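Local coordinates for protein putative transcriptional regulator (Methanosarcina mazei, PDB 3R0A) that probably acts as a dimeric, DNA-binding transcriptional regulator built on a winged helix-turn-helix domain, at residues C20-T25 with R97-K102; L29-S34 with K50-D55. All coordinates share one frame; numbering follows the deposited sequence.

Contact 1: C20-T25 with R97-K102; sequences CALNLT and RNIIQK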
# COMPACT_ATOMS: atom_id res chain seq x y z
N CYS B 20 9.69 6.01 -5.42
CA CYS B 20 8.33 6.57 -5.37
C CYS B 20 8.16 7.45 -4.15
O CYS B 20 7.70 8.57 -4.24
CB CYS B 20 7.29 5.45 -5.32
SG CYS B 20 5.57 6.00 -5.43
N ALA B 21 8.54 6.92 -3.01
CA ALA B 21 8.26 7.55 -1.77
C ALA B 21 9.04 8.89 -1.63
O ALA B 21 8.50 9.90 -1.15
CB ALA B 21 8.57 6.60 -0.64
N LEU B 22 10.26 8.89 -2.12
CA LEU B 22 11.17 9.98 -1.89
C LEU B 22 11.29 10.79 -3.18
O LEU B 22 12.05 11.77 -3.24
CB LEU B 22 12.53 9.42 -1.43
CG LEU B 22 12.59 8.74 -0.06
CD1 LEU B 22 13.99 8.26 0.24
CD2 LEU B 22 12.14 9.69 1.03
N ASN B 23 10.54 10.37 -4.19
CA ASN B 23 10.51 11.03 -5.49
C ASN B 23 11.89 11.20 -6.09
O ASN B 23 12.29 12.31 -6.44
CB ASN B 23 9.79 12.39 -5.41
CG ASN B 23 9.46 12.93 -6.77
OD1 ASN B 23 9.16 12.16 -7.72
ND2 ASN B 23 9.55 14.26 -6.91
N LEU B 24 12.60 10.08 -6.21
CA LEU B 24 13.98 10.06 -6.68
C LEU B 24 14.09 9.60 -8.13
O LEU B 24 13.48 8.62 -8.53
CB LEU B 24 14.81 9.09 -5.79
CG LEU B 24 14.78 9.27 -4.27
CD1 LEU B 24 15.69 8.32 -3.50
CD2 LEU B 24 15.17 10.66 -3.90
N THR B 25 14.92 10.27 -8.92
CA THR B 25 15.35 9.64 -10.19
C THR B 25 16.35 8.53 -9.93
O THR B 25 16.82 8.35 -8.81
CB THR B 25 16.04 10.62 -11.11
OG1 THR B 25 17.19 11.13 -10.43
CG2 THR B 25 15.11 11.76 -11.46
N ARG B 97 14.32 5.54 7.83
CA ARG B 97 13.26 4.58 7.95
C ARG B 97 11.99 5.35 8.34
O ARG B 97 10.96 5.23 7.71
CB ARG B 97 13.68 3.54 8.99
CG ARG B 97 12.58 2.68 9.62
CD ARG B 97 12.85 2.43 11.12
NE ARG B 97 11.61 2.17 11.85
CZ ARG B 97 11.45 2.26 13.17
NH1 ARG B 97 12.46 2.60 13.97
NH2 ARG B 97 10.26 1.99 13.70
N ASN B 98 12.08 6.19 9.37
CA ASN B 98 10.90 6.90 9.81
C ASN B 98 10.33 7.80 8.71
O ASN B 98 9.12 7.98 8.63
CB ASN B 98 11.16 7.70 11.09
CG ASN B 98 11.64 6.83 12.27
OD1 ASN B 98 11.70 5.58 12.21
ND2 ASN B 98 11.99 7.50 13.37
N ILE B 99 11.20 8.35 7.85
CA ILE B 99 10.75 9.26 6.77
C ILE B 99 9.93 8.47 5.78
O ILE B 99 8.83 8.85 5.41
CB ILE B 99 11.93 9.91 5.96
CG1 ILE B 99 12.98 10.56 6.87
CG2 ILE B 99 11.37 10.88 4.87
CD1 ILE B 99 12.57 11.88 7.53
N ILE B 100 10.52 7.39 5.33
CA ILE B 100 9.91 6.48 4.38
C ILE B 100 8.58 5.87 4.91
O ILE B 100 7.57 5.83 4.18
CB ILE B 100 10.95 5.42 3.92
CG1 ILE B 100 12.01 6.11 3.05
CG2 ILE B 100 10.30 4.27 3.17
CD1 ILE B 100 13.16 5.25 2.62
N GLN B 101 8.56 5.46 6.18
CA GLN B 101 7.36 4.83 6.75
C GLN B 101 6.23 5.79 6.95
O GLN B 101 5.06 5.44 6.76
CB GLN B 101 7.65 4.07 8.04
CG GLN B 101 6.48 3.14 8.47
CD GLN B 101 6.17 2.04 7.45
OE1 GLN B 101 7.03 1.62 6.66
NE2 GLN B 101 4.93 1.55 7.49
N LYS B 102 6.58 7.02 7.32
CA LYS B 102 5.58 8.06 7.42
C LYS B 102 4.86 8.14 6.09
O LYS B 102 3.63 8.18 6.04
CB LYS B 102 6.22 9.41 7.78
CG LYS B 102 5.38 10.25 8.77
CD LYS B 102 5.72 9.86 10.22
CE LYS B 102 6.65 10.92 10.87
NZ LYS B 102 7.50 10.25 11.94
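L22 lays its two methyls against I99 and I100, joining the end of helix 14-22 to the long helix 93-119 that follows the wing of what is probably a winged helix-turn-helix domain. The interaction across the segments is wholly apolar. L22 CD1 meets I100 CD1 at 3.9 Å, while L22 CD2 lies 4.1 Å from I99 CG2; I100 CG1 faces the whole fork, 4.1 Å from both L22 CD1 and L22 CD2. The leucine side chain crosses each isoleucine at about a right angle. In I99 the branch that touches is CG2, which stands anti to the backbone N, whereas CG1 (chi1 -51°) belongs to the arm that leads away. With an alanine in place of L22 the fork is gone, and I99, I100 and M32 of helix 26-37, which also packs on L22, would probably be left facing a gap. Covalent and subunit contacts lie close by: C20 SG forms a disulfide with C9 of the second subunit, and I100 packs on L115 of that subunit. Backbone bonding then ends helix 14-22 in a Schellman motif, with N23 as the C' residue at a positive phi of 54°; L24 N bonds to K19 O, and N23 N reaches C20 O in a weak bond of 3.4 Å.

Contact 2: L29-S34 with K50-D55; sequences LNVMKS and KSLKLD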
# COMPACT_ATOMS: atom_id res chain seq x y z
N LEU B 29 18.95 8.38 -6.64
CA LEU B 29 18.99 7.19 -5.83
C LEU B 29 20.44 6.70 -5.74
O LEU B 29 20.94 6.40 -4.64
CB LEU B 29 18.07 6.11 -6.41
CG LEU B 29 18.29 4.73 -5.79
CD1 LEU B 29 17.68 4.66 -4.38
CD2 LEU B 29 17.78 3.64 -6.71
N ASN B 30 21.10 6.63 -6.90
CA ASN B 30 22.53 6.33 -6.97
C ASN B 30 23.41 7.30 -6.19
O ASN B 30 24.44 6.91 -5.65
CB ASN B 30 22.99 6.25 -8.42
CG ASN B 30 22.73 4.88 -9.04
OD1 ASN B 30 22.77 4.72 -10.25
ND2 ASN B 30 22.46 3.89 -8.19
N VAL B 31 23.01 8.57 -6.11
CA VAL B 31 23.68 9.50 -5.20
C VAL B 31 23.38 9.13 -3.76
O VAL B 31 24.29 9.07 -2.95
CB VAL B 31 23.36 10.97 -5.51
CG1 VAL B 31 23.63 11.86 -4.31
CG2 VAL B 31 24.12 11.44 -6.77
N MSE B 32 22.12 8.88 -3.42
CA MSE B 32 21.82 8.44 -2.06
C MSE B 32 22.61 7.18 -1.70
O MSE B 32 23.12 7.09 -0.57
CB MSE B 32 20.33 8.15 -1.89
CG MSE B 32 19.90 7.82 -0.45
SE MSE B 32 17.97 7.61 -0.51
CE MSE B 32 17.50 8.26 1.19
N LYS B 33 22.71 6.23 -2.66
CA LYS B 33 23.43 4.95 -2.46
C LYS B 33 24.91 5.24 -2.17
O LYS B 33 25.49 4.64 -1.26
CB LYS B 33 23.36 4.01 -3.69
CG LYS B 33 21.98 3.59 -4.19
CD LYS B 33 21.37 2.37 -3.49
CE LYS B 33 21.56 1.06 -4.27
NZ LYS B 33 21.26 1.20 -5.73
N SER B 34 25.48 6.18 -2.93
CA SER B 34 26.85 6.64 -2.73
C SER B 34 27.16 7.11 -1.30
O SER B 34 28.25 6.84 -0.78
CB SER B 34 27.16 7.77 -3.70
OG SER B 34 28.05 7.32 -4.69
N LYS B 50 33.22 13.41 -9.22
CA LYS B 50 34.36 12.61 -9.63
C LYS B 50 34.16 11.16 -9.22
O LYS B 50 34.52 10.24 -9.97
CB LYS B 50 35.66 13.16 -9.01
CG LYS B 50 36.01 14.61 -9.38
CD LYS B 50 36.63 14.74 -10.77
CE LYS B 50 37.50 16.00 -10.89
NZ LYS B 50 38.04 16.18 -12.28
N SER B 51 33.56 10.97 -8.04
CA SER B 51 33.36 9.64 -7.44
C SER B 51 32.49 8.76 -8.32
O SER B 51 32.77 7.57 -8.50
CB SER B 51 32.75 9.78 -6.04
OG SER B 51 32.76 8.55 -5.32
N LEU B 52 31.42 9.36 -8.83
CA LEU B 52 30.55 8.75 -9.83
C LEU B 52 31.01 9.30 -11.17
O LEU B 52 32.03 9.99 -11.23
CB LEU B 52 29.09 9.13 -9.55
CG LEU B 52 28.55 8.83 -8.14
CD1 LEU B 52 27.47 9.81 -7.71
CD2 LEU B 52 28.05 7.39 -8.05
N LYS B 53 30.28 9.02 -12.24
CA LYS B 53 30.63 9.61 -13.54
C LYS B 53 29.51 10.53 -13.99
O LYS B 53 28.68 10.15 -14.83
CB LYS B 53 30.97 8.55 -14.60
CG LYS B 53 32.28 7.78 -14.36
CD LYS B 53 33.50 8.70 -14.20
CE LYS B 53 34.76 7.88 -13.92
NZ LYS B 53 35.88 8.68 -13.36
N LEU B 54 29.49 11.75 -13.44
CA LEU B 54 28.34 12.63 -13.56
C LEU B 54 28.71 14.10 -13.52
O LEU B 54 29.69 14.49 -12.88
CB LEU B 54 27.34 12.31 -12.44
CG LEU B 54 25.86 12.17 -12.79
CD1 LEU B 54 25.57 10.98 -13.74
CD2 LEU B 54 25.06 12.03 -11.50
N ASP B 55 27.92 14.92 -14.20
CA ASP B 55 28.14 16.36 -14.22
C ASP B 55 27.68 16.99 -12.93
O ASP B 55 26.55 16.76 -12.49
CB ASP B 55 27.45 17.01 -15.42
CG ASP B 55 26.05 16.47 -15.66
OD1 ASP B 55 25.91 15.36 -16.22
OD2 ASP B 55 25.07 17.18 -15.31
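L52, just past the end of helix 45-51, projects toward helix 26-37, and its forked tip comes up against V31 and S34, one helical turn apart. L52 CD1 lies 3.8 Å from V31 CG2, with the leucine and valine side chains crossing at about a right angle, and L52 CD2 makes the closer approach to the serine, within 3.4 Å of S34 OG. The hydroxyl sits beside the fork as a whole, since L52 CG is 3.8 Å and L52 CD1 4.0 Å from S34 OG. CB of L52 is already directed at helix 26-37, and with chi1 at -55°, which sets CG anti to the residue's own carbonyl carbon, the fork stays on that side. The backbones stay well apart, S34 CA and L52 CA being 8.3 Å from each other, so side chains bridge the interval. V31 also packs on S62 and V63 of helix 56-68, so the valine is shared between that helix and L52 within the probable helix-turn-helix domain. At L52 the chain turns out of its helix, and the following turn runs to D55, the N-cap of helix 56-68. Because the partners of L52 are a methyl and a hydroxyl oxygen, the cross-segment contact rests on van der Waals packing, without a directional bond, at a site only partly buried.

In the fold
From the N terminus, the chain forms strands 4-7 and 10-13 and then helix 14-22, at whose end segment 20-25 opens contact 1. It turns into helix 26-37, whose residues 29-34 open contact 2. That contact closes a short loop, with 15 residues between its segments, just past helix 45-51. Helix 56-68 and strands 72-78 and 84-90 follow before helix 93-119 closes contact 1, with 71 residues between its segments. Contact 2 thus falls wholly within the span of contact 1, and the two do not cross. Contact 1 ties helix 14-22 to helix 93-119, contact 2 ties helix 26-37 to the end of helix 45-51. Their centres are about 19 Å apart, but M32 CE, 3.6 Å from L22 CD1, links them.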